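Local coordinates for protein cystatin F (Homo sapiens, PDB 2CH9) that inhibits papain-like cysteine proteases such as cathepsin L, and is secreted as a disulfide-linked homodimer whose activation depends on reduction, at the glycan on A:Asn43. Coordinates in Å, arbitrary orientation; residue numbers count along the deposited sequence, not the author numbering. Chains: chain A/B, Cystatin F.

The glycan on A:Asn43. Residues chain A 40, 43-46, 82; chain B 6-7. With NAG (2-acetamido-2-deoxy-beta-D-glucopyranose), chain C; NAG (2-acetamido-2-deoxy-beta-D-glucopyranose), chain D; FUL (beta-L-fucopyranose), chain E.
An N-glycosylation sequon, A:Asn43-A:Cys44-A:Thr45, lies at the C-terminal end of helix 28-44 in this cystatin fold, where an inter-subunit disulfide also sits. A:Asn43, with CG anti to the backbone N (chi1 -173°), carries chain C NAG on its amide nitrogen, ND2 bonded to sugar C1 at 1.5 Å. Threonine at the third position supplies the hydroxyl that the glycosylating enzyme requires. This first NAG and the fucose are the packed part, each with about half its surface against protein. One helical turn before the attachment point, A:Lys40 bends at chi2 (77°), so that the end of its chain runs alongside the acetamide carbonyl O7, to which its amine NZ donates a hydrogen bond of 3.0 Å; a long, flexible lysine suits this span. From the partner subunit, the backbone N of B:Thr6 hydrogen-bonds the 3-hydroxyl O3 of the same sugar at 2.8 Å. Nearby runs the disulfide A:Cys44 SG to B:Cys7 SG (2.1 Å), with B:Cys7 SG 3.8 Å from the ring oxygen O5, so the glycan flanks one of two equivalent inter-subunit disulfides; both must be reduced before the covalent link is gone. The fucose, modelled as the beta anomer and branching from O6 of chain C NAG, leans back over the chain after the helix. A:Asn46 suits this place because its short, flat amide points ND2 nearly in plane at the fucose 4-hydroxyl O4 (2.7 Å, 144° at H), while its CG packs against the methyl C6 at 3.5 Å. An alanine at A:Asn46 would remove both donor and packing, and would probably leave the fucose less firmly held. By contrast, chain D NAG, linked through O4 of the first NAG, projects outward largely solvent-exposed, steadied by a weak hydrogen bond from chain C O3 to chain D ring oxygen O5 (3.3 Å).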
loop_
_atom_site.group_PDB
_atom_site.type_symbol
_atom_site.label_atom_id
_atom_site.label_comp_id
_atom_site.label_asym_id
_atom_site.label_seq_id
_atom_site.Cartn_x
_atom_site.Cartn_y
_atom_site.Cartn_z
ATOM N N LYS A 40 -0.071 -8.437 -15.695
ATOM C CA LYS A 40 0.604 -9.181 -14.626
ATOM C C LYS A 40 -0.150 -10.482 -14.350
ATOM O O LYS A 40 0.473 -11.527 -14.191
ATOM C CB LYS A 40 0.725 -8.346 -13.350
ATOM C CG LYS A 40 1.359 -9.059 -12.155
ATOM C CD LYS A 40 2.865 -9.126 -12.319
ATOM C CE LYS A 40 3.555 -9.510 -11.018
ATOM N NZ LYS A 40 4.984 -9.053 -11.068
ATOM N N ASN A 43 0.475 -12.927 -17.197
ATOM C CA ASN A 43 1.825 -13.433 -17.068
ATOM C C ASN A 43 1.974 -14.493 -15.973
ATOM O O ASN A 43 2.824 -15.385 -16.078
ATOM C CB ASN A 43 2.820 -12.301 -16.824
ATOM C CG ASN A 43 4.263 -12.796 -16.847
ATOM O OD1 ASN A 43 4.821 -13.065 -17.918
ATOM N ND2 ASN A 43 4.864 -12.942 -15.654
ATOM N N CYS A 44 1.139 -14.396 -14.936
ATOM C CA CYS A 44 1.327 -15.177 -13.711
ATOM C C CYS A 44 0.392 -16.359 -13.538
ATOM O O CYS A 44 0.410 -17.020 -12.506
ATOM C CB CYS A 44 1.237 -14.259 -12.491
ATOM S SG CYS A 44 2.602 -13.061 -12.409
ATOM N N THR A 45 -0.426 -16.616 -14.550
ATOM C CA THR A 45 -1.377 -17.721 -14.522
ATOM C C THR A 45 -1.231 -18.543 -15.797
ATOM O O THR A 45 -0.524 -18.139 -16.714
ATOM C CB THR A 45 -2.829 -17.214 -14.372
ATOM O OG1 THR A 45 -3.130 -16.277 -15.413
ATOM C CG2 THR A 45 -3.034 -16.536 -13.019
ATOM N N ASN A 46 -1.890 -19.697 -15.847
ATOM C CA ASN A 46 -1.822 -20.559 -17.017
ATOM C C ASN A 46 -3.168 -20.862 -17.630
ATOM O O ASN A 46 -3.469 -22.013 -17.920
ATOM C CB ASN A 46 -1.139 -21.883 -16.676
ATOM C CG ASN A 46 0.327 -21.717 -16.384
ATOM O OD1 ASN A 46 1.171 -21.836 -17.284
ATOM N ND2 ASN A 46 0.648 -21.420 -15.121
ATOM N N LYS A 82 -3.980 -17.117 -25.278
ATOM C CA LYS A 82 -2.671 -16.744 -24.769
ATOM C C LYS A 82 -1.584 -17.240 -25.744
ATOM O O LYS A 82 -1.833 -18.149 -26.532
ATOM C CB LYS A 82 -2.485 -17.369 -23.386
ATOM C CG LYS A 82 -1.471 -16.650 -22.535
ATOM C CD LYS A 82 -1.419 -17.160 -21.103
ATOM C CE LYS A 82 -0.062 -16.799 -20.508
ATOM N NZ LYS A 82 0.139 -17.344 -19.140
ATOM N N THR B 6 8.281 -12.686 -11.050
ATOM C CA THR B 6 7.986 -12.662 -9.586
ATOM C C THR B 6 6.467 -12.717 -9.350
ATOM O O THR B 6 5.814 -11.733 -8.964
ATOM C CB THR B 6 8.671 -11.460 -8.891
ATOM O OG1 THR B 6 10.048 -11.419 -9.290
ATOM C CG2 THR B 6 8.594 -11.579 -7.356
ATOM N N CYS B 7 5.927 -13.905 -9.605
ATOM C CA CYS B 7 4.507 -14.190 -9.471
ATOM C C CYS B 7 4.180 -14.760 -8.099
ATOM O O CYS B 7 3.530 -15.810 -7.992
ATOM C CB CYS B 7 4.100 -15.176 -10.559
ATOM S SG CYS B 7 4.158 -14.429 -12.202
HETATM C C1 NAG C . 6.170 -13.572 -15.726
HETATM C C2 NAG C . 7.071 -12.922 -14.671
HETATM C C3 NAG C . 8.472 -13.534 -14.727
HETATM C C4 NAG C . 8.409 -15.055 -14.618
HETATM C C5 NAG C . 7.316 -15.705 -15.466
HETATM C C6 NAG C . 7.053 -16.948 -14.646
HETATM C C7 NAG C . 6.464 -10.597 -14.090
HETATM C C8 NAG C . 6.916 -9.166 -14.200
HETATM N N2 NAG C . 7.142 -11.474 -14.834
HETATM O O3 NAG C . 9.228 -13.067 -13.634
HETATM O O4 NAG C . 9.674 -15.662 -14.856
HETATM O O5 NAG C . 6.098 -14.967 -15.479
HETATM O O6 NAG C . 6.900 -18.168 -15.330
HETATM O O7 NAG C . 5.526 -10.906 -13.352
HETATM C C1 NAG D . 9.932 -16.639 -13.815
HETATM C C2 NAG D . 11.038 -17.590 -14.246
HETATM C C3 NAG D . 11.435 -18.511 -13.103
HETATM C C4 NAG D . 11.798 -17.696 -11.873
HETATM C C5 NAG D . 10.590 -16.866 -11.470
HETATM C C6 NAG D . 10.925 -15.982 -10.279
HETATM C C7 NAG D . 10.679 -18.043 -16.648
HETATM C C8 NAG D . 10.174 -19.073 -17.662
HETATM N N2 NAG D . 10.595 -18.430 -15.368
HETATM O O3 NAG D . 12.564 -19.306 -13.495
HETATM O O4 NAG D . 12.193 -18.586 -10.819
HETATM O O5 NAG D . 10.200 -16.010 -12.553
HETATM O O6 NAG D . 11.489 -14.743 -10.721
HETATM O O7 NAG D . 11.109 -16.951 -17.016
HETATM C C1 FUL E . 5.611 -18.530 -14.813
HETATM C C2 FUL E . 5.519 -19.373 -13.541
HETATM O O2 FUL E . 6.670 -19.279 -12.724
HETATM C C3 FUL E . 4.276 -18.764 -12.885
HETATM O O3 FUL E . 4.055 -19.273 -11.584
HETATM C C4 FUL E . 3.074 -18.967 -13.831
HETATM O O4 FUL E . 2.718 -20.336 -13.828
HETATM C C5 FUL E . 3.389 -18.475 -15.265
HETATM C C6 FUL E . 2.324 -18.804 -16.303
HETATM O O5 FUL E . 4.635 -18.981 -15.728
#